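Local coordinates for protein PKS (PDB 4OQJ) that probably condenses acyl units on carrier proteins as a ketosynthase of the AT-less polyketide synthase that makes oxazolomycin, at residues A[543-555]-A[612-624]. Numbering follows the deposited sequence.
Sequences DERPVVELVTGGG and GSTAPVVAADRTE
V548 and V617 meet methyl to methyl, CG2 to CG2 at 3.5 Å, on one face of a small parallel β-sheet in which strand 547-549 lies between strands 617-618 and 648-650. Three backbone hydrogen bonds join the two segments: V548 N gives to P616 O, V618 N to V548 O (2.8 Å, N-H...O angle 173°) and L550 N to V618 O. On the V547 face, CG2 of V547 packs on CG2 of V618 at 3.8 Å, while CG1 of V547 reaches CG of the P616 ring at 4.0 Å, V547 and P616 crossing nearly at right angles. With chi1 of V618 at -180°, CG2 lies beside the backbone N and meets V547. The V548 face is covered by helices: V548 and P546 touch L671 of helix 660-673, and V617 and L550 rest on helix 594-610, part of the largely helical connection between the strands. Beyond L550 and A619 the chains part, and two waters span the gap, each hydrogen-bonded to L550 O; water 1 accepts from D621 N and water 2 from A620 N. R622 turns back on its own segment, its NE meeting a lone pair of A619 O at 2.8 Å in the guanidinium plane.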
ATOM      1  N   ASP A 543      -8.812  -6.041 -44.883  1.00 53.25           N
ATOM      2  CA  ASP A 543      -8.455  -5.188 -46.009  1.00 49.02           C
ATOM      3  C   ASP A 543      -6.945  -5.145 -46.192  1.00 50.51           C
ATOM      4  O   ASP A 543      -6.186  -5.319 -45.239  1.00 47.47           O
ATOM      5  CB  ASP A 543      -9.018  -3.784 -45.813  1.00 42.36           C
ATOM      6  CG  ASP A 543     -10.533  -3.783 -45.721  1.00 48.68           C
ATOM      7  OD1 ASP A 543     -11.190  -3.872 -46.783  1.00 59.31           O
ATOM      8  OD2 ASP A 543     -11.067  -3.704 -44.591  1.00 41.80           O
ATOM      9  N   GLU A 544      -6.515  -4.935 -47.431  1.00 53.37           N
ATOM     10  CA  GLU A 544      -5.102  -5.024 -47.770  1.00 53.01           C
ATOM     11  C   GLU A 544      -4.355  -3.769 -47.350  1.00 51.28           C
ATOM     12  O   GLU A 544      -4.888  -2.665 -47.457  1.00 47.52           O
ATOM     13  CB  GLU A 544      -4.934  -5.258 -49.277  1.00 60.20           C
ATOM     14  CG  GLU A 544      -3.528  -5.663 -49.685  1.00 73.74           C
ATOM     15  CD  GLU A 544      -3.066  -6.930 -48.988  1.00 88.23           C
ATOM     16  OE1 GLU A 544      -2.312  -6.823 -47.994  1.00 90.67           O
ATOM     17  OE2 GLU A 544      -3.463  -8.030 -49.430  1.00 95.40           O
ATOM     18  N   ARG A 545      -3.129  -3.944 -46.860  1.00 59.20           N
ATOM     19  CA  ARG A 545      -2.249  -2.814 -46.584  1.00 69.22           C
ATOM     20  C   ARG A 545      -2.027  -2.053 -47.892  1.00 75.33           C
ATOM     21  O   ARG A 545      -1.708  -2.664 -48.913  1.00 76.00           O
ATOM     22  CB  ARG A 545      -0.918  -3.282 -45.991  1.00 69.98           C
ATOM     23  N   PRO A 546      -2.203  -0.722 -47.875  1.00 72.36           N
ATOM     24  CA  PRO A 546      -2.229  -0.009 -49.151  1.00 64.42           C
ATOM     25  C   PRO A 546      -0.873   0.564 -49.537  1.00 44.54           C
ATOM     26  O   PRO A 546       0.047   0.604 -48.716  1.00 35.77           O
ATOM     27  CB  PRO A 546      -3.232   1.110 -48.883  1.00 70.00           C
ATOM     28  CG  PRO A 546      -3.089   1.387 -47.390  1.00 68.65           C
ATOM     29  CD  PRO A 546      -2.336   0.225 -46.757  1.00 70.38           C
ATOM     30  N   VAL A 547      -0.761   0.988 -50.787  1.00 40.86           N
ATOM     31  CA  VAL A 547       0.417   1.696 -51.264  1.00 37.94           C
ATOM     32  C   VAL A 547      -0.030   3.094 -51.664  1.00 32.84           C
ATOM     33  O   VAL A 547      -1.211   3.293 -51.958  1.00 32.42           O
ATOM     34  CB  VAL A 547       1.092   0.968 -52.458  1.00 43.12           C
ATOM     35  CG1 VAL A 547       1.442  -0.455 -52.075  1.00 46.28           C
ATOM     36  CG2 VAL A 547       0.198   0.964 -53.694  1.00 36.98           C
ATOM     37  N   VAL A 548       0.886   4.063 -51.646  1.00 27.16           N
ATOM     38  CA  VAL A 548       0.585   5.373 -52.209  1.00 25.26           C
ATOM     39  C   VAL A 548       1.162   5.417 -53.605  1.00 29.74           C
ATOM     40  O   VAL A 548       2.283   4.973 -53.837  1.00 34.22           O
ATOM     41  CB  VAL A 548       1.130   6.547 -51.359  1.00 23.88           C
ATOM     42  CG1 VAL A 548       0.455   6.568 -49.982  1.00 23.08           C
ATOM     43  CG2 VAL A 548       2.630   6.495 -51.218  1.00 24.60           C
ATOM     44  N   GLU A 549       0.372   5.936 -54.536  1.00 32.59           N
ATOM     45  CA  GLU A 549       0.751   5.956 -55.940  1.00 37.12           C
ATOM     46  C   GLU A 549       1.096   7.354 -56.387  1.00 30.59           C
ATOM     47  O   GLU A 549       0.295   8.279 -56.260  1.00 30.97           O
ATOM     48  CB  GLU A 549      -0.372   5.404 -56.806  1.00 49.34           C
ATOM     49  CG  GLU A 549      -0.735   3.978 -56.465  1.00 65.92           C
ATOM     50  CD  GLU A 549      -1.292   3.215 -57.649  1.00 82.99           C
ATOM     51  OE1 GLU A 549      -1.598   3.851 -58.683  1.00 93.25           O
ATOM     52  OE2 GLU A 549      -1.418   1.976 -57.546  1.00 84.27           O
ATOM     53  N   LEU A 550       2.308   7.500 -56.898  1.00 30.57           N
ATOM     54  CA  LEU A 550       2.734   8.753 -57.488  1.00 31.58           C
ATOM     55  C   LEU A 550       2.444   8.671 -58.974  1.00 36.71           C
ATOM     56  O   LEU A 550       3.128   7.959 -59.716  1.00 35.60           O
ATOM     57  CB  LEU A 550       4.214   9.010 -57.217  1.00 30.78           C
ATOM     58  CG  LEU A 550       4.735  10.375 -57.664  1.00 33.16           C
ATOM     59  CD1 LEU A 550       5.822  10.838 -56.721  1.00 31.92           C
ATOM     60  CD2 LEU A 550       5.263  10.301 -59.091  1.00 38.64           C
ATOM     61  N   VAL A 551       1.408   9.389 -59.395  1.00 38.12           N
ATOM     62  CA  VAL A 551       0.900   9.263 -60.758  1.00 48.33           C
ATOM     63  C   VAL A 551       1.420  10.352 -61.660  1.00 53.17           C
ATOM     64  O   VAL A 551       1.976  11.343 -61.199  1.00 42.08           O
ATOM     65  CB  VAL A 551      -0.645   9.313 -60.804  1.00 51.27           C
ATOM     66  CG1 VAL A 551      -1.239   8.096 -60.120  1.00 54.05           C
ATOM     67  CG2 VAL A 551      -1.173  10.609 -60.169  1.00 51.42           C
ATOM     68  N   THR A 552       1.239  10.153 -62.960  1.00 70.48           N
ATOM     69  CA  THR A 552       1.324  11.253 -63.903  1.00 77.69           C
ATOM     70  C   THR A 552      -0.012  11.978 -63.858  1.00 79.27           C
ATOM     71  O   THR A 552      -0.979  11.497 -63.260  1.00 79.85           O
ATOM     72  CB  THR A 552       1.611  10.792 -65.339  1.00 74.90           C
ATOM     73  OG1 THR A 552       0.730   9.712 -65.670  1.00 72.35           O
ATOM     74  CG2 THR A 552       3.057  10.343 -65.485  1.00 72.20           C
ATOM     75  N   GLY A 553      -0.067  13.128 -64.508  1.00 74.74           N
ATOM     76  CA  GLY A 553      -1.241  13.967 -64.457  1.00 73.37           C
ATOM     77  C   GLY A 553      -0.753  15.385 -64.376  1.00 73.30           C
ATOM     78  O   GLY A 553       0.392  15.623 -64.002  1.00 73.82           O
ATOM     79  N   GLY A 554      -1.608  16.329 -64.742  1.00 74.42           N
ATOM     80  CA  GLY A 554      -1.235  17.723 -64.693  1.00 73.17           C
ATOM     81  C   GLY A 554      -0.959  18.164 -63.269  1.00 64.23           C
ATOM     82  O   GLY A 554      -1.333  17.488 -62.294  1.00 50.16           O
ATOM     83  N   GLY A 555      -0.292  19.306 -63.151  1.00 67.91           N
ATOM     84  CA  GLY A 555      -0.103  19.941 -61.865  1.00 64.58           C
ATOM     85  C   GLY A 555      -1.443  20.313 -61.259  1.00 56.88           C
ATOM     86  O   GLY A 555      -2.487  20.251 -61.910  1.00 55.99           O
ATOM     87  N   GLY A 612       5.062   8.942 -39.854  1.00 19.30           N
ATOM     88  CA  GLY A 612       5.183   7.539 -39.518  1.00 21.74           C
ATOM     89  C   GLY A 612       4.682   6.546 -40.544  1.00 24.05           C
ATOM     90  O   GLY A 612       4.773   5.336 -40.328  1.00 27.31           O
ATOM     91  N   SER A 613       4.159   7.029 -41.663  1.00 22.46           N
ATOM     92  CA  SER A 613       3.637   6.122 -42.678  1.00 18.68           C
ATOM     93  C   SER A 613       4.726   5.186 -43.160  1.00 20.18           C
ATOM     94  O   SER A 613       5.869   5.608 -43.362  1.00 20.46           O
ATOM     95  CB  SER A 613       3.076   6.883 -43.876  1.00 19.15           C
ATOM     96  OG  SER A 613       2.714   5.969 -44.902  1.00 19.89           O
ATOM     97  N   THR A 614       4.362   3.924 -43.366  1.00 23.14           N
ATOM     98  CA  THR A 614       5.300   2.949 -43.907  1.00 24.80           C
ATOM     99  C   THR A 614       4.733   2.334 -45.188  1.00 30.75           C
ATOM    100  O   THR A 614       5.256   1.341 -45.693  1.00 31.55           O
ATOM    101  CB  THR A 614       5.639   1.852 -42.862  1.00 30.69           C
ATOM    102  OG1 THR A 614       4.442   1.241 -42.361  1.00 28.64           O
ATOM    103  CG2 THR A 614       6.406   2.461 -41.698  1.00 35.19           C
ATOM    104  N   ALA A 615       3.679   2.953 -45.720  1.00 26.71           N
ATOM    105  CA  ALA A 615       3.111   2.565 -47.011  1.00 27.49           C
ATOM    106  C   ALA A 615       4.123   2.754 -48.145  1.00 28.38           C
ATOM    107  O   ALA A 615       4.697   3.829 -48.279  1.00 26.90           O
ATOM    108  CB  ALA A 615       1.871   3.373 -47.298  1.00 25.40           C
ATOM    109  N   PRO A 616       4.336   1.718 -48.973  1.00 29.12           N
ATOM    110  CA  PRO A 616       5.225   1.899 -50.127  1.00 28.17           C
ATOM    111  C   PRO A 616       4.751   2.980 -51.089  1.00 25.91           C
ATOM    112  O   PRO A 616       3.546   3.155 -51.299  1.00 24.87           O
ATOM    113  CB  PRO A 616       5.201   0.528 -50.819  1.00 31.62           C
ATOM    114  CG  PRO A 616       4.770  -0.426 -49.781  1.00 34.86           C
ATOM    115  CD  PRO A 616       3.866   0.326 -48.847  1.00 32.72           C
ATOM    116  N   VAL A 617       5.714   3.703 -51.650  1.00 24.32           N
ATOM    117  CA  VAL A 617       5.465   4.637 -52.725  1.00 25.84           C
ATOM    118  C   VAL A 617       5.678   3.905 -54.037  1.00 28.63           C
ATOM    119  O   VAL A 617       6.762   3.374 -54.282  1.00 32.09           O
ATOM    120  CB  VAL A 617       6.393   5.870 -52.652  1.00 30.60           C
ATOM    121  CG1 VAL A 617       6.177   6.790 -53.848  1.00 31.59           C
ATOM    122  CG2 VAL A 617       6.166   6.633 -51.351  1.00 34.28           C
ATOM    123  N   VAL A 618       4.641   3.873 -54.871  1.00 29.84           N
ATOM    124  CA  VAL A 618       4.737   3.326 -56.226  1.00 32.00           C
ATOM    125  C   VAL A 618       4.776   4.451 -57.263  1.00 33.09           C
ATOM    126  O   VAL A 618       3.865   5.284 -57.344  1.00 35.61           O
ATOM    127  CB  VAL A 618       3.556   2.381 -56.535  1.00 35.95           C
ATOM    128  CG1 VAL A 618       3.666   1.806 -57.954  1.00 38.99           C
ATOM    129  CG2 VAL A 618       3.510   1.257 -55.524  1.00 41.00           C
ATOM    130  N   ALA A 619       5.849   4.473 -58.043  1.00 31.53           N
ATOM    131  CA  ALA A 619       5.983   5.382 -59.176  1.00 31.86           C
ATOM    132  C   ALA A 619       6.167   4.555 -60.449  1.00 36.75           C
ATOM    133  O   ALA A 619       7.295   4.239 -60.836  1.00 36.75           O
ATOM    134  CB  ALA A 619       7.160   6.335 -58.978  1.00 32.22           C
ATOM    135  N   ALA A 620       5.055   4.221 -61.097  1.00 38.44           N
ATOM    136  CA  ALA A 620       5.055   3.236 -62.181  1.00 43.29           C
ATOM    137  C   ALA A 620       5.459   3.806 -63.546  1.00 51.50           C
ATOM    138  O   ALA A 620       5.921   3.064 -64.412  1.00 59.50           O
ATOM    139  CB  ALA A 620       3.688   2.595 -62.275  1.00 42.35           C
ATOM    140  N   ASP A 621       5.299   5.117 -63.725  1.00 49.31           N
ATOM    141  CA  ASP A 621       5.557   5.777 -65.003  1.00 48.05           C
ATOM    142  C   ASP A 621       6.473   6.995 -64.828  1.00 43.65           C
ATOM    143  O   ASP A 621       6.006   8.096 -64.529  1.00 43.13           O
ATOM    144  CB  ASP A 621       4.235   6.202 -65.648  1.00 54.81           C
ATOM    145  CG  ASP A 621       4.433   6.942 -66.964  1.00 65.82           C
ATOM    146  OD1 ASP A 621       5.496   6.767 -67.602  1.00 69.27           O
ATOM    147  OD2 ASP A 621       3.522   7.698 -67.364  1.00 70.77           O
ATOM    148  N   ARG A 622       7.772   6.795 -65.042  1.00 38.94           N
ATOM    149  CA  ARG A 622       8.779   7.809 -64.731  1.00 41.03           C
ATOM    150  C   ARG A 622       9.411   8.430 -65.980  1.00 52.62           C
ATOM    151  O   ARG A 622      10.455   9.081 -65.893  1.00 48.36           O
ATOM    152  CB  ARG A 622       9.879   7.193 -63.862  1.00 39.27           C
ATOM    153  CG  ARG A 622       9.350   6.321 -62.724  1.00 39.41           C
ATOM    154  CD  ARG A 622      10.464   5.900 -61.781  1.00 38.16           C
ATOM    155  NE  ARG A 622       9.991   4.973 -60.756  1.00 36.68           N
ATOM    156  CZ  ARG A 622      10.727   4.560 -59.730  1.00 38.89           C
ATOM    157  NH1 ARG A 622      11.969   5.003 -59.579  1.00 37.78           N
ATOM    158  NH2 ARG A 622      10.220   3.715 -58.845  1.00 41.76           N
ATOM    159  N   THR A 623       8.779   8.236 -67.133  1.00 69.55           N
ATOM    160  CA  THR A 623       9.386   8.617 -68.415  1.00 75.40           C
ATOM    161  C   THR A 623       9.643  10.123 -68.521  1.00 73.61           C
ATOM    162  O   THR A 623      10.788  10.551 -68.661  1.00 69.11           O
ATOM    163  CB  THR A 623       8.502   8.183 -69.598  1.00 73.65           C
ATOM    164  OG1 THR A 623       7.209   8.792 -69.483  1.00 80.98           O
ATOM    165  CG2 THR A 623       8.343   6.670 -69.621  1.00 64.62           C
ATOM    166  N   GLU A 624       8.578  10.916 -68.433  1.00 75.50           N
ATOM    167  CA  GLU A 624       8.670  12.366 -68.594  1.00 73.76           C
ATOM    168  C   GLU A 624       9.129  13.099 -67.325  1.00 70.80           C
ATOM    169  O   GLU A 624       8.765  14.261 -67.119  1.00 63.80           O
ATOM    170  CB  GLU A 624       7.312  12.923 -69.037  1.00 70.59           C
TER
HETATM  171  O   HOH W   1       4.781   7.210 -61.756  1.00 35.70           O
HETATM  172  O   HOH W   2       2.360   5.131 -60.322  1.00 44.29           O